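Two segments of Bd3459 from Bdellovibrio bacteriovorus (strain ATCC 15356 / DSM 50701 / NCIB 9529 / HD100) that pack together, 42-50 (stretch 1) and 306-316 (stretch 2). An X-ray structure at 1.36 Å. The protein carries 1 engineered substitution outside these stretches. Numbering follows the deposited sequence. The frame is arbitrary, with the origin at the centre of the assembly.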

# COMPACT_ATOMS: atom_id res chain seq x y z
N ASN A 42 -20.39 0.06 -7.32
CA ASN A 42 -21.05 -1.19 -6.91
C ASN A 42 -21.85 -0.92 -5.65
O ASN A 42 -23.06 -1.10 -5.63
CB ASN A 42 -20.03 -2.30 -6.68
CG ASN A 42 -19.52 -2.91 -7.96
OD1 ASN A 42 -20.23 -2.91 -8.97
ND2 ASN A 42 -18.27 -3.43 -7.94
N SER A 43 -21.19 -0.47 -4.59
CA SER A 43 -21.87 -0.09 -3.35
C SER A 43 -21.04 0.81 -2.48
O SER A 43 -19.83 0.65 -2.42
CB SER A 43 -22.29 -1.33 -2.55
OG SER A 43 -23.09 -1.02 -1.44
N MET A 44 -21.71 1.70 -1.75
CA MET A 44 -21.11 2.47 -0.66
C MET A 44 -21.99 2.39 0.54
O MET A 44 -23.22 2.49 0.46
CB MET A 44 -20.90 3.95 -1.06
CG MET A 44 -20.30 4.80 0.04
SD MET A 44 -19.87 6.45 -0.53
CE MET A 44 -19.11 7.12 0.94
N CYS A 45 -21.34 2.27 1.68
CA CYS A 45 -22.07 2.21 2.94
C CYS A 45 -21.24 2.94 4.03
O CYS A 45 -20.04 3.17 3.88
CB CYS A 45 -22.47 0.73 3.32
SG CYS A 45 -21.03 -0.37 3.37
N HIS A 46 -21.90 3.29 5.13
CA HIS A 46 -21.25 3.95 6.23
C HIS A 46 -22.01 3.73 7.54
O HIS A 46 -23.18 3.38 7.52
CB HIS A 46 -21.10 5.45 5.96
CG HIS A 46 -22.37 6.22 5.96
ND1 HIS A 46 -23.18 6.34 4.86
CD2 HIS A 46 -22.99 6.89 6.96
CE1 HIS A 46 -24.21 7.09 5.16
NE2 HIS A 46 -24.13 7.43 6.43
N MET A 47 -21.36 3.97 8.68
CA MET A 47 -22.05 3.88 9.97
C MET A 47 -21.25 4.70 10.97
O MET A 47 -20.04 4.54 11.05
CB MET A 47 -22.13 2.43 10.47
CG MET A 47 -22.97 2.27 11.72
SD MET A 47 -22.97 0.59 12.32
CE MET A 47 -21.36 0.68 13.12
N ALA A 48 -21.93 5.54 11.77
CA ALA A 48 -21.23 6.26 12.84
C ALA A 48 -20.71 5.22 13.85
O ALA A 48 -21.42 4.27 14.19
CB ALA A 48 -22.15 7.24 13.53
N ALA A 49 -19.49 5.41 14.34
CA ALA A 49 -18.86 4.45 15.27
C ALA A 49 -19.63 4.27 16.57
O ALA A 49 -19.66 3.17 17.17
CB ALA A 49 -17.43 4.87 15.56
N ASN A 50 -20.23 5.37 17.01
CA ASN A 50 -21.01 5.39 18.23
C ASN A 50 -22.50 5.06 18.04
O ASN A 50 -23.31 5.27 18.95
CB ASN A 50 -20.86 6.78 18.88
CG ASN A 50 -21.47 7.90 18.05
OD1 ASN A 50 -22.31 7.66 17.16
ND2 ASN A 50 -21.04 9.12 18.31
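Stretch 2 (306-316) TCEMMIKVLYS

A disulfide pins the helix of stretch 2 to the strand of stretch 1: Cys45 SG and Cys307 SG are 2.2 Å apart, with a chi3 of -102°, within the range usual for such bridges. It is a covalent link between residues 262 positions apart in sequence, and no hydrogen bond crosses between the two segments. Everything else in the contact is van der Waals packing.

Stretch 1 runs as an extended strand as far as Ala48, and Cys307 to Ser316 form a helix that continues later in the chain. The two run in broadly the same direction, their axes crossing at -31° and approaching to 8.0 Å. Thr306 stands at the N-cap, where its OG1 accepts a hydrogen bond from Met309 N at 3.0 Å; a threonine hydroxyl suits this place because the first turn of a helix leaves amide groups without backbone acceptors. From there the helix follows the regular i to i+4 pattern, beginning with Met310 N to Thr306 O at 3.2 Å.

Strand alternation decides which residues of stretch 1 meet the helix. Ser43, Cys45 and Met47 point their CA-to-CB bonds toward it, whereas Met44 and His46 point away. On the helix, Cys307, Ile311 and Tyr315 recur every four residues, close to one turn, and so line up along one side. The nearest CA pairs follow this line: Cys45 CA lies 6.2 Å from Cys307 CA, His46 CA 6.8 Å from Ile311 CA, and Ala49 CA 7.0 Å from Tyr315 CA.

At the start of the helix, Ser43 OG lies 3.7 Å from Cys307 CB; this small side chain fits beside the bridge, and its hydroxyl is satisfied by hydrogen bonding elsewhere in the structure. One turn on, Ile311 supplies a branched, apolar surface. Its CG1 lies 3.5 Å from Cys45 SG, its CG2 3.8 Å from Met47 CB, and its CD1 4.1 Å from His46 CA, so the branches spread over the strand from the disulfide to the next inward-pointing residue.

Met47 is long and flexible enough to carry the apolar contact further along the helix. With chi1 and chi2 both t and chi3 p, it brings CE within 4.0 Å of Tyr315 CD2, approaching the ring obliquely. The CA-to-CB bond of Tyr315 points sideways, but its long, flat aromatic side chain can still reach back to stretch 1, where the ring offers apolar carbon to Met47 CE. Beyond the strand, Ala49 O lies at the ring's edge, 4.2 Å from Tyr315 CE2.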

# COMPACT_ATOMS: atom_id res chain seq x y z
N THR A 306 -19.57 -8.32 1.07
CA THR A 306 -20.51 -7.22 1.02
C THR A 306 -19.92 -5.96 1.64
O THR A 306 -19.06 -6.01 2.51
CB THR A 306 -21.84 -7.58 1.71
OG1 THR A 306 -21.62 -7.65 3.12
CG2 THR A 306 -22.43 -8.91 1.20
N CYS A 307 -20.47 -4.82 1.24
CA CYS A 307 -20.10 -3.53 1.81
C CYS A 307 -20.45 -3.54 3.32
O CYS A 307 -19.66 -3.08 4.14
CB CYS A 307 -20.80 -2.42 1.05
SG CYS A 307 -20.15 -0.78 1.36
N GLU A 308 -21.63 -4.08 3.68
CA GLU A 308 -22.00 -4.22 5.10
C GLU A 308 -20.95 -4.99 5.90
O GLU A 308 -20.59 -4.59 7.02
CB GLU A 308 -23.37 -4.90 5.28
CG GLU A 308 -24.54 -4.01 4.96
CD GLU A 308 -25.88 -4.59 5.37
OE1 GLU A 308 -25.94 -5.73 5.88
OE2 GLU A 308 -26.89 -3.89 5.19
N MET A 309 -20.43 -6.07 5.32
CA MET A 309 -19.41 -6.85 5.99
C MET A 309 -18.15 -6.00 6.26
O MET A 309 -17.48 -6.16 7.30
CB MET A 309 -19.04 -8.10 5.20
CG MET A 309 -19.97 -9.27 5.42
SD MET A 309 -20.01 -9.91 7.11
CE MET A 309 -18.31 -9.78 7.59
N MET A 310 -17.79 -5.13 5.32
CA MET A 310 -16.65 -4.25 5.55
C MET A 310 -16.85 -3.30 6.74
O MET A 310 -15.94 -3.07 7.53
CB MET A 310 -16.31 -3.50 4.26
CG MET A 310 -15.85 -4.40 3.12
SD MET A 310 -14.44 -5.48 3.51
CE MET A 310 -15.23 -6.99 4.04
N ILE A 311 -18.06 -2.77 6.89
CA ILE A 311 -18.37 -1.94 8.05
C ILE A 311 -18.27 -2.76 9.33
O ILE A 311 -17.69 -2.30 10.30
CB ILE A 311 -19.76 -1.32 7.93
CG1 ILE A 311 -19.85 -0.46 6.65
CG2 ILE A 311 -20.08 -0.51 9.18
CD1 ILE A 311 -18.86 0.70 6.59
N LYS A 312 -18.79 -3.97 9.34
CA LYS A 312 -18.71 -4.83 10.52
C LYS A 312 -17.28 -5.16 10.91
O LYS A 312 -16.89 -5.15 12.08
CB LYS A 312 -19.49 -6.12 10.36
CG LYS A 312 -21.00 -5.93 10.22
CD LYS A 312 -21.70 -7.25 9.94
CE LYS A 312 -21.74 -8.16 11.16
NZ LYS A 312 -22.69 -7.70 12.22
N VAL A 313 -16.45 -5.38 9.89
CA VAL A 313 -15.03 -5.62 10.12
C VAL A 313 -14.38 -4.40 10.76
O VAL A 313 -13.60 -4.56 11.72
CB VAL A 313 -14.34 -6.01 8.79
CG1 VAL A 313 -12.82 -5.91 8.87
CG2 VAL A 313 -14.75 -7.43 8.40
N LEU A 314 -14.68 -3.21 10.25
CA LEU A 314 -14.12 -1.98 10.85
C LEU A 314 -14.55 -1.82 12.32
O LEU A 314 -13.73 -1.51 13.20
CB LEU A 314 -14.49 -0.75 10.05
CG LEU A 314 -13.74 -0.69 8.69
CD1 LEU A 314 -14.50 0.22 7.73
CD2 LEU A 314 -12.28 -0.27 8.84
N TYR A 315 -15.84 -2.03 12.59
CA TYR A 315 -16.37 -1.93 13.96
C TYR A 315 -15.64 -2.87 14.89
O TYR A 315 -15.18 -2.49 15.99
CB TYR A 315 -17.85 -2.25 13.97
CG TYR A 315 -18.41 -2.24 15.35
CD1 TYR A 315 -18.34 -3.37 16.16
CD2 TYR A 315 -18.98 -1.09 15.86
CE1 TYR A 315 -18.85 -3.35 17.44
CE2 TYR A 315 -19.47 -1.05 17.14
CZ TYR A 315 -19.42 -2.18 17.95
OH TYR A 315 -19.89 -2.19 19.21
N SER A 316 -15.48 -4.12 14.45
CA SER A 316 -14.84 -5.16 15.25
C SER A 316 -13.35 -4.92 15.44
O SER A 316 -12.81 -5.18 16.52
CB SER A 316 -15.11 -6.55 14.66
OG SER A 316 -16.48 -6.87 14.73